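Local coordinates for protein acetyltransferase (Agrobacterium tumefaciens, PDB 2FSR) that probably transfers an acetyl group from acetyl-coenzyme A to an acceptor amine, as a member of the GNAT acetyltransferase family whose own substrate is not established, at residues A[34-40]-A[87-93]; A[42-48]-A[69-73]; A[101-105]-A[132-136]. One frame throughout, in Å; residues are numbered along the deposited sequence.

Contact 1: residues A[34-40]-A[87-93]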
ATOM      1  N   ARG A  34       2.115 -12.210  11.409  1.00 12.05           N
ATOM      2  CA  ARG A  34       1.744 -13.263  10.470  1.00 11.58           C
ATOM      3  C   ARG A  34       2.284 -13.065   9.059  1.00 11.63           C
ATOM      4  O   ARG A  34       2.153 -13.955   8.219  1.00 12.61           O
ATOM      5  CB  ARG A  34       0.216 -13.391  10.409  1.00 11.12           C
ATOM      6  CG  ARG A  34      -0.398 -13.828  11.742  1.00 12.04           C
ATOM      7  CD  ARG A  34      -1.894 -13.921  11.645  1.00 13.36           C
ATOM      8  NE  ARG A  34      -2.478 -12.607  11.367  1.00 13.46           N
ATOM      9  CZ  ARG A  34      -3.765 -12.385  11.115  1.00 13.98           C
ATOM     10  NH1 ARG A  34      -4.648 -13.389  11.111  1.00 14.63           N
ATOM     11  NH2 ARG A  34      -4.165 -11.153  10.853  1.00 13.54           N
ATOM     12  N   LEU A  35       2.866 -11.894   8.783  1.00 10.63           N
ATOM     13  CA  LEU A  35       3.162 -11.527   7.386  1.00 10.39           C
ATOM     14  C   LEU A  35       4.593 -11.096   7.150  1.00 10.61           C
ATOM     15  O   LEU A  35       5.287 -10.658   8.067  1.00 11.38           O
ATOM     16  CB  LEU A  35       2.242 -10.386   6.924  1.00  9.66           C
ATOM     17  CG  LEU A  35       0.734 -10.525   7.196  1.00  9.68           C
ATOM     18  CD1 LEU A  35       0.022  -9.189   6.981  1.00  9.77           C
ATOM     19  CD2 LEU A  35       0.149 -11.663   6.350  1.00 10.96           C
ATOM     20  N   THR A  36       5.018 -11.226   5.904  1.00  9.93           N
ATOM     21  CA  THR A  36       6.288 -10.643   5.459  1.00 10.16           C
ATOM     22  C   THR A  36       5.920  -9.635   4.369  1.00  9.83           C
ATOM     23  O   THR A  36       5.177  -9.971   3.428  1.00 10.75           O
ATOM     24  CB  THR A  36       7.260 -11.709   4.915  1.00 10.60           C
ATOM     25  OG1 THR A  36       7.603 -12.623   5.975  1.00 12.36           O
ATOM     26  CG2 THR A  36       8.554 -11.064   4.391  1.00 11.85           C
ATOM     27  N   LEU A  37       6.385  -8.390   4.528  1.00  9.51           N
ATOM     28  CA  LEU A  37       6.063  -7.315   3.580  1.00  9.18           C
ATOM     29  C   LEU A  37       7.343  -7.004   2.851  1.00  9.16           C
ATOM     30  O   LEU A  37       8.265  -6.467   3.456  1.00 10.10           O
ATOM     31  CB  LEU A  37       5.537  -6.076   4.326  1.00  8.56           C
ATOM     32  CG  LEU A  37       4.465  -6.353   5.389  1.00  9.96           C
ATOM     33  CD1 LEU A  37       3.992  -5.056   6.013  1.00 10.37           C
ATOM     34  CD2 LEU A  37       3.282  -7.128   4.825  1.00 10.24           C
ATOM     35  N   ARG A  38       7.423  -7.362   1.571  1.00  8.72           N
ATOM     36  CA  ARG A  38       8.727  -7.378   0.898  1.00  8.74           C
ATOM     37  C   ARG A  38       8.704  -6.728  -0.491  1.00  8.47           C
ATOM     38  O   ARG A  38       7.643  -6.436  -1.037  1.00  8.10           O
ATOM     39  CB  ARG A  38       9.297  -8.804   0.810  1.00  9.96           C
ATOM     40  CG  ARG A  38       8.299  -9.835   0.340  1.00 12.58           C
ATOM     41  CD  ARG A  38       8.441 -10.116  -1.111  1.00 12.98           C
ATOM     42  NE  ARG A  38       7.403 -11.031  -1.599  1.00 12.65           N
ATOM     43  CZ  ARG A  38       6.958 -11.026  -2.845  1.00 12.30           C
ATOM     44  NH1 ARG A  38       7.487 -10.182  -3.732  1.00 10.99           N
ATOM     45  NH2 ARG A  38       5.986 -11.852  -3.206  1.00 11.58           N
ATOM     46  N   PRO A  39       9.892  -6.448  -1.034  1.00  7.97           N
ATOM     47  CA  PRO A  39       9.906  -5.754  -2.331  1.00  8.67           C
ATOM     48  C   PRO A  39       9.240  -6.496  -3.486  1.00  8.39           C
ATOM     49  O   PRO A  39       9.268  -7.723  -3.571  1.00  8.56           O
ATOM     50  CB  PRO A  39      11.401  -5.548  -2.614  1.00  8.83           C
ATOM     51  CG  PRO A  39      12.066  -5.685  -1.238  1.00  9.22           C
ATOM     52  CD  PRO A  39      11.246  -6.695  -0.505  1.00  9.17           C
ATOM     53  N   LEU A  40       8.665  -5.711  -4.381  1.00  8.13           N
ATOM     54  CA  LEU A  40       8.093  -6.217  -5.620  1.00  7.80           C
ATOM     55  C   LEU A  40       9.151  -6.921  -6.464  1.00  8.25           C
ATOM     56  O   LEU A  40      10.327  -6.521  -6.481  1.00  8.90           O
ATOM     57  CB  LEU A  40       7.502  -5.065  -6.438  1.00  8.25           C
ATOM     58  CG  LEU A  40       6.026  -4.736  -6.205  1.00  5.61           C
ATOM     59  CD1 LEU A  40       5.776  -4.198  -4.777  1.00  7.98           C
ATOM     60  CD2 LEU A  40       5.478  -3.762  -7.260  1.00  8.48           C
ATOM     61  N   ALA A  87       5.363   0.504  -2.390  1.00  7.19           N
ATOM     62  CA  ALA A  87       4.577  -0.708  -2.132  1.00  6.65           C
ATOM     63  C   ALA A  87       5.459  -1.856  -1.692  1.00  6.41           C
ATOM     64  O   ALA A  87       6.649  -1.931  -2.063  1.00  6.15           O
ATOM     65  CB  ALA A  87       3.825  -1.117  -3.384  1.00  7.06           C
ATOM     66  N   LEU A  88       4.853  -2.753  -0.920  1.00  6.30           N
ATOM     67  CA  LEU A  88       5.471  -4.027  -0.571  1.00  6.85           C
ATOM     68  C   LEU A  88       4.426  -5.110  -0.824  1.00  6.68           C
ATOM     69  O   LEU A  88       3.214  -4.888  -0.616  1.00  7.30           O
ATOM     70  CB  LEU A  88       5.878  -4.039   0.905  1.00  6.53           C
ATOM     71  CG  LEU A  88       6.934  -2.996   1.311  1.00  6.96           C
ATOM     72  CD1 LEU A  88       7.039  -2.851   2.832  1.00  8.68           C
ATOM     73  CD2 LEU A  88       8.282  -3.326   0.687  1.00  8.80           C
HETATM   74  N   MSE A  89       4.879  -6.259  -1.322  1.00  7.08           N
HETATM   75  CA  MSE A  89       3.977  -7.388  -1.481  1.00  7.76           C
HETATM   76  C   MSE A  89       3.796  -8.051  -0.132  1.00  8.19           C
HETATM   77  O   MSE A  89       4.737  -8.113   0.659  1.00  8.22           O
HETATM   78  CB  MSE A  89       4.530  -8.386  -2.496  1.00  8.30           C
HETATM   79  CG  MSE A  89       4.754  -7.843  -3.924  1.00  9.38           C
HETATM   80 SE   MSE A  89       3.293  -6.821  -4.695  0.75 13.15          SE
HETATM   81  CE  MSE A  89       1.952  -8.237  -4.793  1.00  9.84           C
ATOM     82  N   ILE A  90       2.590  -8.565   0.099  1.00  7.65           N
ATOM     83  CA  ILE A  90       2.257  -9.241   1.357  1.00  8.63           C
ATOM     84  C   ILE A  90       2.371 -10.739   1.168  1.00  9.50           C
ATOM     85  O   ILE A  90       1.625 -11.319   0.362  1.00 10.63           O
ATOM     86  CB  ILE A  90       0.815  -8.916   1.826  1.00  7.56           C
ATOM     87  CG1 ILE A  90       0.572  -7.391   1.914  1.00  8.93           C
ATOM     88  CG2 ILE A  90       0.513  -9.618   3.152  1.00  8.81           C
ATOM     89  CD1 ILE A  90      -0.895  -7.012   2.203  1.00  9.41           C
ATOM     90  N   ASP A  91       3.305 -11.350   1.897  1.00  9.91           N
ATOM     91  CA  ASP A  91       3.440 -12.817   1.916  1.00  9.76           C
ATOM     92  C   ASP A  91       3.023 -13.369   3.273  1.00 10.85           C
ATOM     93  O   ASP A  91       3.220 -12.727   4.298  1.00 10.48           O
ATOM     94  CB  ASP A  91       4.887 -13.253   1.637  1.00 10.63           C
ATOM     95  CG  ASP A  91       5.331 -13.022   0.195  1.00 10.38           C
ATOM     96  OD1 ASP A  91       4.515 -12.668  -0.689  1.00 12.22           O
ATOM     97  OD2 ASP A  91       6.553 -13.214  -0.041  1.00 12.65           O
ATOM     98  N   LEU A  92       2.450 -14.577   3.273  1.00 11.84           N
ATOM     99  CA  LEU A  92       2.107 -15.232   4.532  1.00 13.34           C
ATOM    100  C   LEU A  92       3.358 -15.820   5.184  1.00 14.22           C
ATOM    101  O   LEU A  92       4.034 -16.676   4.603  1.00 15.03           O
ATOM    102  CB  LEU A  92       1.078 -16.344   4.303  1.00 12.97           C
ATOM    103  CG  LEU A  92      -0.375 -15.940   4.091  1.00 15.37           C
ATOM    104  CD1 LEU A  92      -1.183 -17.162   3.666  1.00 16.50           C
ATOM    105  CD2 LEU A  92      -0.987 -15.305   5.335  1.00 16.40           C
ATOM    106  N   GLY A  93       3.660 -15.361   6.395  1.00 15.60           N
ATOM    107  CA  GLY A  93       4.757 -15.919   7.195  1.00 18.67           C
ATOM    108  C   GLY A  93       6.083 -16.045   6.477  1.00 20.66           C
ATOM    109  O   GLY A  93       6.519 -15.106   5.808  1.00 21.23           O
TER
HETATM  110  O   HOH W   1       8.795  -2.804  -3.655  1.00  8.84           O
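Thr-36 pairs with Asp-91 and Arg-38 with Met-89 where strands 35-38 and 87-92 meet in the antiparallel sheet of a GNAT acetyltransferase fold. Both are hydrogen-bonded pairs, each closed by two backbone bonds, and the Gly-93 N bond to Arg-34 O continues the pairing past the end of strand 87-92. Between the Thr-36/Asp-91 and Arg-38/Met-89 pairs lies the non-hydrogen-bonded pair of Leu-37 and Ile-90, where Leu-37 CA makes a CH...O contact with Met-89 O.

Most apolar contacts fall on the face that carries Leu-37 and Ile-90, which lie side by side and point the same way toward helix 128-143. Leu-35 CD2 reaches Ile-90 CG2 at 3.8 Å, and Leu-37 CB meets Leu-88 CD1; branched aliphatic chains suit a face pressed against a helix. On the face of Arg-38, by contrast, Leu-40 CD1 lies 3.6 Å from Met-89 SE (selenomethionine), the chains roughly perpendicular. A water bridges Leu-40 N and Ala-87 O where the strands part.

The polar contacts gather around Thr-36, Arg-38 and Asp-91. Thr-36 OG1 donates to Gly-93 O at 2.7 Å; Gly-93 itself, with phi 50°, turns the chain out of the strand. Arg-38 holds CG between its backbone N and carbonyl carbon (chi1 47°) and bends at chi2, which takes the guanidinium diagonally past Met-89 to grip Asp-91 side-on, while NH1 bonds to Pro-39 O and forms a salt bridge with Asp-44. Met-89 CB sits 3.6 Å above the centre of the guanidinium, so one face of the charged group rests on an apolar chain. Guanidinium and carboxylate planes are 54° apart: NE meets Asp-91 OD2 at 2.8 Å from above the carboxylate plane, whereas NH2 reaches the syn lone pair of Asp-91 OD1 at 3.0 Å.

Contact 2: residues A[42-48]-A[69-73]; sequences MADFPAY and TWGVF
Phe-73 of helix 66-83 lays one side of its ring against both Phe-45 and Tyr-48, two residues one turn apart in helix 45-53. Its CB already touches both, lying 3.8 Å from Phe-45 CE1 and as near to Tyr-48 CE2. With CG anti to the backbone N (chi1 -168°), the ring is carried across toward segment 42-48. CG then comes 3.5 Å from Phe-45 CD1, which stands over the ring face, displaced toward its rim. This is a T-shaped pair, tilted to 63° between planes, in which Phe-45 offers the edge. CD1 of Phe-73 lies over the face of Tyr-48, 3.6 Å from Tyr-48 CD2, although these two rings meet obliquely. CD2 of Phe-73 is 3.6 Å from Phe-45 CD1, while CE1 lies somewhat farther from Phe-45 CD1 and Tyr-48 CG. CE2 nears Phe-45 CB, and at the tip CZ approaches Phe-45 N and Asp-44 CB. A flat, wide side chain suits this place because one face can take the edge of Phe-45 while its rim meets Asp-44.

Phe-45 in turn receives an edge on its own face: Trp-70 CE3 stands 3.8 Å from Phe-45 CE1, with the planes at 87°, again T-shaped. The far rim of the indole meets selenomethionine Met-42, whose bent chain brings SE to 3.6 Å from Trp-70 CH2, near the ring plane, a Met-aromatic contact. Thr-69 is small enough to let its CG2 settle beside both Phe-45 and Tyr-48, while its OG1 bonds to Asp-65 O.

No hydrogen bond crosses this contact; an aromatic cluster of Phe-45, Tyr-48, Trp-70 and Phe-73 joins the two helices. Leu-40 packs on Phe-73, and Asp-44 binds Arg-38 of the sheet, which places the helix pair beside strands 35-38 and 87-92.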
HETATM    1  N   MSE A  42       9.346  -9.260 -10.482  1.00 10.38           N
HETATM    2  CA  MSE A  42       8.584  -9.573 -11.690  1.00 11.16           C
HETATM    3  C   MSE A  42       7.692 -10.790 -11.537  1.00 10.54           C
HETATM    4  O   MSE A  42       6.622 -10.837 -12.159  1.00 12.62           O
HETATM    5  CB  MSE A  42       9.490  -9.777 -12.905  1.00 11.96           C
HETATM    6  CG  MSE A  42       9.860  -8.528 -13.593  1.00 14.75           C
HETATM    7 SE   MSE A  42       8.342  -7.359 -13.995  0.57 15.29          SE
HETATM    8  CE  MSE A  42       7.568  -8.247 -15.423  1.00 13.57           C
ATOM      9  N   ALA A  43       8.133 -11.769 -10.734  1.00 10.09           N
ATOM     10  CA  ALA A  43       7.335 -12.977 -10.487  1.00  9.55           C
ATOM     11  C   ALA A  43       5.962 -12.652  -9.922  1.00  9.35           C
ATOM     12  O   ALA A  43       5.045 -13.488  -9.996  1.00  9.68           O
ATOM     13  CB  ALA A  43       8.060 -13.939  -9.559  1.00 10.91           C
ATOM     14  N   ASP A  44       5.839 -11.470  -9.314  1.00  8.87           N
ATOM     15  CA  ASP A  44       4.588 -11.052  -8.710  1.00  8.42           C
ATOM     16  C   ASP A  44       3.588 -10.487  -9.729  1.00  7.85           C
ATOM     17  O   ASP A  44       2.387 -10.357  -9.426  1.00  8.42           O
ATOM     18  CB  ASP A  44       4.831  -9.953  -7.675  1.00  9.23           C
ATOM     19  CG  ASP A  44       5.792 -10.365  -6.585  1.00 10.79           C
ATOM     20  OD1 ASP A  44       5.776 -11.552  -6.136  1.00 11.77           O
ATOM     21  OD2 ASP A  44       6.563  -9.479  -6.158  1.00  9.71           O
ATOM     22  N   PHE A  45       4.056 -10.126 -10.920  1.00  7.99           N
ATOM     23  CA  PHE A  45       3.172  -9.441 -11.854  1.00  8.06           C
ATOM     24  C   PHE A  45       1.958 -10.252 -12.334  1.00  8.18           C
ATOM     25  O   PHE A  45       0.882  -9.705 -12.453  1.00  8.07           O
ATOM     26  CB  PHE A  45       3.913  -8.824 -13.053  1.00  7.80           C
ATOM     27  CG  PHE A  45       3.065  -7.856 -13.816  1.00  8.37           C
ATOM     28  CD1 PHE A  45       2.620  -6.683 -13.194  1.00  7.88           C
ATOM     29  CD2 PHE A  45       2.661  -8.126 -15.126  1.00  8.86           C
ATOM     30  CE1 PHE A  45       1.800  -5.779 -13.873  1.00  8.91           C
ATOM     31  CE2 PHE A  45       1.846  -7.235 -15.806  1.00 11.09           C
ATOM     32  CZ  PHE A  45       1.412  -6.052 -15.188  1.00  9.68           C
ATOM     33  N   PRO A  46       2.135 -11.537 -12.652  1.00  8.65           N
ATOM     34  CA  PRO A  46       0.973 -12.265 -13.135  1.00  8.23           C
ATOM     35  C   PRO A  46      -0.237 -12.267 -12.190  1.00  7.86           C
ATOM     36  O   PRO A  46      -1.354 -12.014 -12.661  1.00  8.57           O
ATOM     37  CB  PRO A  46       1.521 -13.679 -13.372  1.00  8.45           C
ATOM     38  CG  PRO A  46       2.960 -13.450 -13.713  1.00  9.16           C
ATOM     39  CD  PRO A  46       3.365 -12.354 -12.743  1.00  9.25           C
ATOM     40  N   ALA A  47      -0.033 -12.545 -10.901  1.00  8.13           N
ATOM     41  CA  ALA A  47      -1.170 -12.590  -9.954  1.00  9.32           C
ATOM     42  C   ALA A  47      -1.722 -11.179  -9.768  1.00  9.47           C
ATOM     43  O   ALA A  47      -2.943 -10.979  -9.613  1.00  9.81           O
ATOM     44  CB  ALA A  47      -0.740 -13.183  -8.636  1.00  9.46           C
ATOM     45  N   TYR A  48      -0.825 -10.188  -9.791  1.00  8.96           N
ATOM     46  CA  TYR A  48      -1.247  -8.789  -9.672  1.00  9.01           C
ATOM     47  C   TYR A  48      -2.146  -8.397 -10.835  1.00  8.31           C
ATOM     48  O   TYR A  48      -3.183  -7.753 -10.629  1.00  8.70           O
ATOM     49  CB  TYR A  48      -0.003  -7.889  -9.594  1.00  8.54           C
ATOM     50  CG  TYR A  48      -0.256  -6.403  -9.436  1.00  9.13           C
ATOM     51  CD1 TYR A  48      -0.508  -5.847  -8.177  1.00  9.81           C
ATOM     52  CD2 TYR A  48      -0.237  -5.565 -10.534  1.00  8.22           C
ATOM     53  CE1 TYR A  48      -0.728  -4.485  -8.045  1.00 11.04           C
ATOM     54  CE2 TYR A  48      -0.455  -4.197 -10.412  1.00  8.53           C
ATOM     55  CZ  TYR A  48      -0.707  -3.671  -9.165  1.00  9.41           C
ATOM     56  OH  TYR A  48      -0.913  -2.310  -9.042  1.00 11.45           O
ATOM     57  N   THR A  69      -2.268  -1.267 -15.649  1.00  9.01           N
ATOM     58  CA  THR A  69      -1.816  -2.188 -14.599  1.00  8.51           C
ATOM     59  C   THR A  69      -0.295  -2.168 -14.464  1.00  7.56           C
ATOM     60  O   THR A  69       0.272  -2.107 -13.355  1.00  7.67           O
ATOM     61  CB  THR A  69      -2.276  -3.623 -14.867  1.00  8.58           C
ATOM     62  OG1 THR A  69      -3.705  -3.660 -14.922  1.00  9.56           O
ATOM     63  CG2 THR A  69      -1.795  -4.546 -13.740  1.00  9.30           C
ATOM     64  N   TRP A  70       0.379  -2.201 -15.612  1.00  7.00           N
ATOM     65  CA  TRP A  70       1.831  -2.128 -15.628  1.00  7.17           C
ATOM     66  C   TRP A  70       2.335  -0.797 -15.060  1.00  7.14           C
ATOM     67  O   TRP A  70       3.284  -0.783 -14.269  1.00  8.36           O
ATOM     68  CB  TRP A  70       2.351  -2.360 -17.050  1.00  6.61           C
ATOM     69  CG  TRP A  70       3.851  -2.294 -17.189  1.00  6.98           C
ATOM     70  CD1 TRP A  70       4.571  -1.385 -17.921  1.00  6.88           C
ATOM     71  CD2 TRP A  70       4.819  -3.162 -16.560  1.00  7.55           C
ATOM     72  NE1 TRP A  70       5.928  -1.625 -17.786  1.00  7.07           N
ATOM     73  CE2 TRP A  70       6.109  -2.708 -16.960  1.00  6.58           C
ATOM     74  CE3 TRP A  70       4.730  -4.268 -15.692  1.00  6.19           C
ATOM     75  CZ2 TRP A  70       7.288  -3.334 -16.541  1.00  7.00           C
ATOM     76  CZ3 TRP A  70       5.912  -4.881 -15.274  1.00  7.46           C
ATOM     77  CH2 TRP A  70       7.180  -4.417 -15.706  1.00  6.19           C
ATOM     78  N   GLY A  71       1.705   0.300 -15.454  1.00  8.27           N
ATOM     79  CA  GLY A  71       2.099   1.599 -14.905  1.00  7.41           C
ATOM     80  C   GLY A  71       1.955   1.671 -13.389  1.00  7.56           C
ATOM     81  O   GLY A  71       2.858   2.167 -12.724  1.00  8.74           O
ATOM     82  N   VAL A  72       0.841   1.190 -12.832  1.00  7.15           N
ATOM     83  CA  VAL A  72       0.713   1.184 -11.357  1.00  7.93           C
ATOM     84  C   VAL A  72       1.768   0.292 -10.689  1.00  7.36           C
ATOM     85  O   VAL A  72       2.368   0.663  -9.674  1.00  6.91           O
ATOM     86  CB  VAL A  72      -0.706   0.750 -10.907  1.00  8.10           C
ATOM     87  CG1 VAL A  72      -0.829   0.802  -9.376  1.00 10.36           C
ATOM     88  CG2 VAL A  72      -1.758   1.673 -11.536  1.00 10.47           C
ATOM     89  N   PHE A  73       2.015  -0.890 -11.260  1.00  7.00           N
ATOM     90  CA  PHE A  73       3.013  -1.807 -10.686  1.00  6.55           C
ATOM     91  C   PHE A  73       4.392  -1.133 -10.674  1.00  6.16           C
ATOM     92  O   PHE A  73       5.143  -1.225  -9.706  1.00  6.16           O
ATOM     93  CB  PHE A  73       3.021  -3.090 -11.522  1.00  7.13           C
ATOM     94  CG  PHE A  73       3.773  -4.250 -10.913  1.00  6.91           C
ATOM     95  CD1 PHE A  73       3.221  -4.999  -9.849  1.00  7.46           C
ATOM     96  CD2 PHE A  73       4.992  -4.658 -11.467  1.00  6.82           C
ATOM     97  CE1 PHE A  73       3.900  -6.108  -9.321  1.00  7.49           C
ATOM     98  CE2 PHE A  73       5.678  -5.780 -10.948  1.00  7.53           C
ATOM     99  CZ  PHE A  73       5.127  -6.497  -9.867  1.00  8.78           C
TER

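Contact 3: residues A[101-105]-A[132-136]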
ATOM      1  N   GLN A 101      -0.995  -6.729  -1.393  1.00  7.24           N
ATOM      2  CA  GLN A 101      -0.029  -5.640  -1.469  1.00  7.72           C
ATOM      3  C   GLN A 101      -0.458  -4.529  -0.526  1.00  7.46           C
ATOM      4  O   GLN A 101      -1.660  -4.276  -0.339  1.00  8.07           O
ATOM      5  CB  GLN A 101       0.047  -5.124  -2.903  1.00  8.23           C
ATOM      6  CG  GLN A 101       1.127  -4.061  -3.129  1.00  8.64           C
ATOM      7  CD  GLN A 101       0.889  -3.296  -4.408  1.00  9.69           C
ATOM      8  OE1 GLN A 101      -0.086  -2.559  -4.509  1.00 12.12           O
ATOM      9  NE2 GLN A 101       1.764  -3.492  -5.411  1.00  8.70           N
ATOM     10  N   ILE A 102       0.548  -3.868   0.045  1.00  7.52           N
ATOM     11  CA  ILE A 102       0.366  -2.679   0.874  1.00  7.82           C
ATOM     12  C   ILE A 102       1.333  -1.607   0.373  1.00  7.30           C
ATOM     13  O   ILE A 102       2.432  -1.940  -0.070  1.00  7.76           O
ATOM     14  CB  ILE A 102       0.636  -3.000   2.383  1.00  7.97           C
ATOM     15  CG1 ILE A 102       0.281  -1.811   3.286  1.00 10.16           C
ATOM     16  CG2 ILE A 102       2.088  -3.438   2.610  1.00  8.84           C
ATOM     17  CD1 ILE A 102      -1.176  -1.528   3.435  1.00 12.14           C
ATOM     18  N   GLY A 103       0.930  -0.336   0.405  1.00  7.02           N
ATOM     19  CA  GLY A 103       1.860   0.704  -0.067  1.00  7.52           C
ATOM     20  C   GLY A 103       1.566   2.110   0.384  1.00  8.22           C
ATOM     21  O   GLY A 103       0.455   2.430   0.802  1.00  8.21           O
ATOM     22  N   ILE A 104       2.599   2.944   0.315  1.00  7.36           N
ATOM     23  CA  ILE A 104       2.405   4.372   0.435  1.00  7.96           C
ATOM     24  C   ILE A 104       2.829   5.025  -0.880  1.00  7.87           C
ATOM     25  O   ILE A 104       3.925   4.770  -1.389  1.00  7.75           O
ATOM     26  CB  ILE A 104       3.173   4.962   1.622  1.00  8.33           C
ATOM     27  CG1 ILE A 104       2.655   4.369   2.936  1.00 10.24           C
ATOM     28  CG2 ILE A 104       3.060   6.489   1.656  1.00  8.08           C
ATOM     29  CD1 ILE A 104       3.614   4.585   4.107  1.00 11.21           C
ATOM     30  N   ASN A 105       1.922   5.846  -1.384  1.00  8.31           N
ATOM     31  CA  ASN A 105       1.985   6.426  -2.729  1.00  8.16           C
ATOM     32  C   ASN A 105       2.212   7.917  -2.678  1.00  7.86           C
ATOM     33  O   ASN A 105       1.600   8.614  -1.855  1.00  7.88           O
ATOM     34  CB  ASN A 105       0.637   6.206  -3.394  1.00  8.51           C
ATOM     35  CG  ASN A 105       0.291   4.737  -3.505  1.00  9.64           C
ATOM     36  OD1 ASN A 105       0.893   4.017  -4.304  1.00 10.07           O
ATOM     37  ND2 ASN A 105      -0.630   4.268  -2.674  1.00 12.99           N
ATOM     38  N   ALA A 132      -1.122  -5.527   7.804  1.00  9.51           N
ATOM     39  CA  ALA A 132      -0.130  -4.963   6.884  1.00  9.43           C
ATOM     40  C   ALA A 132      -0.137  -3.437   6.934  1.00 10.26           C
ATOM     41  O   ALA A 132       0.944  -2.803   6.963  1.00 10.05           O
ATOM     42  CB  ALA A 132      -0.379  -5.468   5.461  1.00  9.69           C
ATOM     43  N   ALA A 133      -1.336  -2.857   6.981  1.00  9.63           N
ATOM     44  CA  ALA A 133      -1.488  -1.385   7.005  1.00 10.47           C
ATOM     45  C   ALA A 133      -0.881  -0.779   8.270  1.00 10.67           C
ATOM     46  O   ALA A 133      -0.194   0.247   8.200  1.00 11.34           O
ATOM     47  CB  ALA A 133      -2.950  -0.986   6.871  1.00 10.85           C
ATOM     48  N   VAL A 134      -1.138  -1.392   9.420  1.00 11.10           N
ATOM     49  CA  VAL A 134      -0.564  -0.906  10.685  1.00 11.73           C
ATOM     50  C   VAL A 134       0.958  -0.904  10.611  1.00 11.59           C
ATOM     51  O   VAL A 134       1.612   0.074  11.037  1.00 12.04           O
ATOM     52  CB  VAL A 134      -1.044  -1.769  11.889  1.00 12.09           C
ATOM     53  CG1 VAL A 134      -0.128  -1.599  13.103  1.00 13.47           C
ATOM     54  CG2 VAL A 134      -2.505  -1.435  12.232  1.00 11.96           C
ATOM     55  N   ALA A 135       1.534  -1.977  10.073  1.00 11.21           N
ATOM     56  CA  ALA A 135       2.987  -2.115  10.003  1.00 11.26           C
ATOM     57  C   ALA A 135       3.595  -1.041   9.126  1.00 11.63           C
ATOM     58  O   ALA A 135       4.565  -0.389   9.525  1.00 11.47           O
ATOM     59  CB  ALA A 135       3.382  -3.509   9.511  1.00 12.17           C
ATOM     60  N   LEU A 136       3.033  -0.834   7.935  1.00 10.47           N
ATOM     61  CA  LEU A 136       3.637   0.160   7.041  1.00 11.47           C
ATOM     62  C   LEU A 136       3.346   1.586   7.496  1.00 11.32           C
ATOM     63  O   LEU A 136       4.210   2.464   7.376  1.00 11.39           O
ATOM     64  CB  LEU A 136       3.198  -0.060   5.589  1.00 10.57           C
ATOM     65  CG  LEU A 136       3.981   0.753   4.556  1.00 12.26           C
ATOM     66  CD1 LEU A 136       5.490   0.470   4.579  1.00 12.41           C
ATOM     67  CD2 LEU A 136       3.395   0.546   3.152  1.00 11.41           C
TER
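Ile-102 and Leu-136 interleave, each coming from its own side, where strand 97-105 packs against helix 128-143. Their torsions explain the fit. Ile-102 turns CG1 away from its backbone N (chi1 -173°), leaving CG2 between N and the carbonyl carbon, and chi2 of 71° then bends CD1 round to the helix backbone, 3.6 Å from Ala-133 CA. Such a close approach is possible because the helix presents alanines here: Ala-132 CB meets Ile-102 CB at 4.1 Å, and Ala-133 CB lies beside CD1.

Leu-136, one turn on from Ala-132, also holds its CG anti to N; its second torsion turns CD1 aside and leaves CD2 extended, reaching down to the strand. CD2 comes to 3.6 Å from Gly-103 CA. The side-chain position of Gly-103 faces away from the helix, and the methyl rests on the backbone between two isoleucines.

Ile-104 has CG1 beside its backbone N and an extended chain, so its CD1 reaches Leu-136 CG at 3.9 Å, the two meeting at a slant.

All six touching residues are buried, the side-chain contacts are apolar, and no hydrogen bond crosses. Leu-88 and Ile-90 of the adjoining strand add to the layer beneath Leu-136 and Ala-132. The helix segment runs at 37° to the strand segment; a helix packed on a sheet through small and branched aliphatic residues is alpha/beta packing, consistent with the GNAT core.

How the contacts relate
Contacts 1 and 3 share one antiparallel sheet: strands 87-92 and 97-105 are neighbours in it, and the contact centres are about 10 Å apart. The centre of contact 2 lies about 15 Å from that of contact 1 and about 17 Å from that of contact 3. Along the chain it is nested inside the loop that contact 1 closes, since helices 45-53 and 66-83 fall between strands 35-38 and 87-92; contact 3 follows both. Helix 128-143 packs on the sheet face bearing Leu-37 and Ile-90, whereas the opposite face, that of Arg-38 and Met-89, turns toward segment 42-48 and helix 66-83. The sheet is thus sandwiched between helices, consistent with a GNAT acetyltransferase fold.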